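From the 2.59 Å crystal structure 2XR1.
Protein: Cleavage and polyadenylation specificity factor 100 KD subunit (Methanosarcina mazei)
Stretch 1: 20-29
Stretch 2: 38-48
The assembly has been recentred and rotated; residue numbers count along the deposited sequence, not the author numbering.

Stretch 1 20-29: NLPAGVTITD
Stretch 2 (38-48) VLYTEEPRKFA

Packing of an irregular segment, 20-29, against a strand (38-41), a loop and part of a helix that continues past Ala-48; 606 Å² is buried between the two, both sides summed. The two stretches run antiparallel where they pair, with CA-CA separations of 4.4 Å for Ile-27 and Thr-41, 5.1 Å for Asp-29 and Tyr-40, and 6.8 Å for Val-25 and Lys-46.

Tyr-40 has the most surface covered, and both of its backbone polar atoms are hydrogen-bonded. Extended at phi/psi -90/143, it accepts from Thr-28 N at its O (2.8 Å, 161°) and donates from its N to Asp-29 O (2.8 Å, 166°). Asp-29 O also receives a CA-H...O contact from Leu-39 CA at 3.5 Å. The Tyr-40 side chain (chi1 -74°, m; chi2 -78°) leaves sideways and its end leads away, with Asp-29 O at the ring edge. Thr-28, phi/psi -96/-65, is the next most covered; its p rotamer sets OG1 3.3 Å from Tyr-40 CB and CG2 3.8 Å from Glu-42 CG, while OG1 is hydrogen-bonded elsewhere in the structure.

Ile-27, buried and extended (-122/156; chi1 57°, p; chi2 174°, t), supplies an apolar link between strand and helix: its CG2 lies 3.9 Å from Leu-39 CB and 4.0 Å from Phe-47 CZ. Phe-47 (chi1 -73°, m; chi2 80°) starts sideways but its ring end comes nearer, reaching Val-25 CG1 (Val-25 chi1 179°, t) from CE1 at 3.5 Å and Leu-21 CD2 from CZ at 4.3 Å. These hydrocarbon groups meet the ring obliquely; Thr-26 O lies at its edge.

Polar side chains secure the remainder. Thr-41 (chi1 -166°, t) donates from OG1 to Thr-26 O at 2.7 Å and accepts from Glu-43 N at the same OG1, 3.2 Å away. Glu-43 (-130/54; chi1 -46°, m; chi2 -173°, t; chi3 -83°) points its CA-to-CB bond toward stretch 1. Thr-26 (-124/155; chi1 59°, p) donates from OG1 to Glu-43 OE1 at 2.8 Å; its N reaches that OE1 only weakly, at 3.4 Å. A water donates to Thr-26 OG1 (3.0 Å) and accepts from Glu-42 N (2.9 Å), bridging the stretches.

A type II turn from Pro-22 to Val-25, closed by Val-25 N to Pro-22 O at 3.3 Å, places Gly-24 at 90/-13, where a CB would jam against the preceding carbonyl. The extended Lys-46 (chi1 m, then t throughout) donates from NZ to Gly-24 O at 2.8 Å and forms a salt bridge to Glu-43 OE2 at 3.1 Å.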

# COMPACT_ATOMS: atom_id res chain seq x y z
N ASN B 20 -17.16 31.09 30.65
CA ASN B 20 -16.23 32.07 30.09
C ASN B 20 -16.94 33.28 29.52
O ASN B 20 -16.31 34.31 29.32
CB ASN B 20 -15.32 31.45 29.02
CG ASN B 20 -13.88 31.21 29.52
OD1 ASN B 20 -13.54 31.53 30.66
ND2 ASN B 20 -13.03 30.63 28.67
N LEU B 21 -18.25 33.16 29.28
CA LEU B 21 -19.03 34.21 28.62
C LEU B 21 -19.26 35.41 29.54
O LEU B 21 -19.48 35.24 30.73
CB LEU B 21 -20.38 33.67 28.11
CG LEU B 21 -20.41 32.73 26.89
CD1 LEU B 21 -21.80 32.20 26.63
CD2 LEU B 21 -19.90 33.39 25.62
N PRO B 22 -19.20 36.63 29.00
CA PRO B 22 -19.58 37.79 29.80
C PRO B 22 -21.07 37.77 30.15
O PRO B 22 -21.84 37.09 29.50
CB PRO B 22 -19.24 38.98 28.91
CG PRO B 22 -19.03 38.44 27.58
CD PRO B 22 -18.69 37.00 27.67
N ALA B 23 -21.43 38.49 31.20
CA ALA B 23 -22.81 38.67 31.60
C ALA B 23 -23.62 39.10 30.41
O ALA B 23 -23.17 39.88 29.61
CB ALA B 23 -22.92 39.72 32.69
N GLY B 24 -24.83 38.58 30.32
CA GLY B 24 -25.77 38.99 29.29
C GLY B 24 -25.68 38.18 28.02
O GLY B 24 -26.54 38.28 27.16
N VAL B 25 -24.64 37.38 27.87
CA VAL B 25 -24.47 36.65 26.65
C VAL B 25 -24.75 35.18 26.89
O VAL B 25 -24.16 34.55 27.77
CB VAL B 25 -23.05 36.87 26.11
CG1 VAL B 25 -22.81 36.10 24.84
CG2 VAL B 25 -22.85 38.38 25.88
N THR B 26 -25.67 34.63 26.09
CA THR B 26 -26.03 33.22 26.23
C THR B 26 -25.87 32.44 24.96
O THR B 26 -25.90 33.00 23.87
CB THR B 26 -27.48 33.07 26.67
OG1 THR B 26 -28.34 33.70 25.71
CG2 THR B 26 -27.67 33.68 28.08
N ILE B 27 -25.68 31.14 25.11
CA ILE B 27 -25.74 30.21 23.99
C ILE B 27 -26.80 29.18 24.29
O ILE B 27 -27.13 28.96 25.46
CB ILE B 27 -24.39 29.48 23.71
CG1 ILE B 27 -23.91 28.74 24.97
CG2 ILE B 27 -23.39 30.45 23.17
CD1 ILE B 27 -22.69 27.89 24.77
N THR B 28 -27.34 28.57 23.24
CA THR B 28 -28.30 27.47 23.36
C THR B 28 -27.57 26.13 23.25
O THR B 28 -27.53 25.37 24.22
CB THR B 28 -29.46 27.58 22.31
OG1 THR B 28 -28.92 27.73 20.99
CG2 THR B 28 -30.33 28.76 22.61
N ASP B 29 -26.99 25.84 22.09
CA ASP B 29 -26.33 24.55 21.85
C ASP B 29 -24.91 24.74 21.35
O ASP B 29 -24.51 25.82 20.87
CB ASP B 29 -27.13 23.68 20.84
CG ASP B 29 -28.17 22.77 21.53
OD1 ASP B 29 -29.12 23.30 22.14
OD2 ASP B 29 -28.05 21.51 21.43
N VAL B 38 -19.31 24.83 16.80
CA VAL B 38 -20.29 25.86 16.51
C VAL B 38 -21.17 26.12 17.71
O VAL B 38 -21.75 25.18 18.23
CB VAL B 38 -21.16 25.46 15.35
CG1 VAL B 38 -22.37 26.36 15.26
CG2 VAL B 38 -20.37 25.56 14.07
N LEU B 39 -21.26 27.38 18.13
CA LEU B 39 -22.16 27.84 19.21
C LEU B 39 -23.43 28.40 18.61
O LEU B 39 -23.39 29.36 17.85
CB LEU B 39 -21.52 28.97 20.06
CG LEU B 39 -20.06 28.80 20.44
CD1 LEU B 39 -19.65 29.93 21.38
CD2 LEU B 39 -19.88 27.45 21.06
N TYR B 40 -24.57 27.85 19.01
CA TYR B 40 -25.84 28.45 18.66
C TYR B 40 -26.29 29.46 19.71
O TYR B 40 -26.06 29.26 20.89
CB TYR B 40 -26.87 27.34 18.47
CG TYR B 40 -26.64 26.61 17.16
CD1 TYR B 40 -27.06 27.17 15.95
CD2 TYR B 40 -25.95 25.39 17.13
CE1 TYR B 40 -26.83 26.54 14.76
CE2 TYR B 40 -25.71 24.74 15.93
CZ TYR B 40 -26.15 25.31 14.74
OH TYR B 40 -25.91 24.66 13.53
N THR B 41 -26.93 30.55 19.27
CA THR B 41 -27.34 31.62 20.17
C THR B 41 -28.66 32.21 19.71
O THR B 41 -28.91 32.29 18.52
CB THR B 41 -26.29 32.73 20.17
OG1 THR B 41 -26.49 33.64 21.27
CG2 THR B 41 -26.33 33.50 18.83
N GLU B 42 -29.48 32.65 20.67
CA GLU B 42 -30.70 33.42 20.36
C GLU B 42 -30.42 34.91 20.40
O GLU B 42 -31.31 35.72 20.19
CB GLU B 42 -31.81 33.07 21.33
CG GLU B 42 -32.30 31.64 21.18
CD GLU B 42 -33.38 31.27 22.19
OE1 GLU B 42 -33.13 31.39 23.40
OE2 GLU B 42 -34.48 30.85 21.76
N GLU B 43 -29.16 35.28 20.64
CA GLU B 43 -28.75 36.66 20.72
C GLU B 43 -27.52 36.94 19.84
O GLU B 43 -26.51 37.48 20.29
CB GLU B 43 -28.46 37.00 22.18
CG GLU B 43 -29.52 36.53 23.18
CD GLU B 43 -29.26 37.06 24.60
OE1 GLU B 43 -28.43 36.45 25.34
OE2 GLU B 43 -29.89 38.09 24.97
N PRO B 44 -27.61 36.60 18.56
CA PRO B 44 -26.47 36.81 17.68
C PRO B 44 -25.94 38.24 17.68
O PRO B 44 -24.76 38.44 17.44
CB PRO B 44 -27.04 36.47 16.30
CG PRO B 44 -28.51 36.70 16.44
CD PRO B 44 -28.81 36.19 17.80
N ARG B 45 -26.81 39.22 17.89
CA ARG B 45 -26.38 40.62 17.84
C ARG B 45 -25.20 40.84 18.79
O ARG B 45 -24.25 41.54 18.47
CB ARG B 45 -27.53 41.57 18.21
N LYS B 46 -25.27 40.20 19.94
CA LYS B 46 -24.27 40.35 20.98
C LYS B 46 -22.91 39.82 20.55
O LYS B 46 -21.88 40.30 21.02
CB LYS B 46 -24.74 39.66 22.26
CG LYS B 46 -26.04 40.26 22.76
CD LYS B 46 -26.51 39.68 24.09
CE LYS B 46 -27.81 40.40 24.52
NZ LYS B 46 -28.05 40.34 25.97
N PHE B 47 -22.89 38.83 19.67
CA PHE B 47 -21.65 38.32 19.13
C PHE B 47 -21.18 39.13 17.92
O PHE B 47 -20.00 39.07 17.55
CB PHE B 47 -21.80 36.88 18.71
CG PHE B 47 -21.87 35.91 19.85
CD1 PHE B 47 -23.04 35.71 20.56
CD2 PHE B 47 -20.76 35.16 20.20
CE1 PHE B 47 -23.11 34.78 21.59
CE2 PHE B 47 -20.83 34.24 21.24
CZ PHE B 47 -22.01 34.05 21.93
N ALA B 48 -22.10 39.85 17.28
CA ALA B 48 -21.75 40.74 16.17
C ALA B 48 -21.08 42.00 16.70
O ALA B 48 -20.22 42.58 16.03
CB ALA B 48 -22.98 41.10 15.34
O HOH W 1 -28.76 31.87 23.35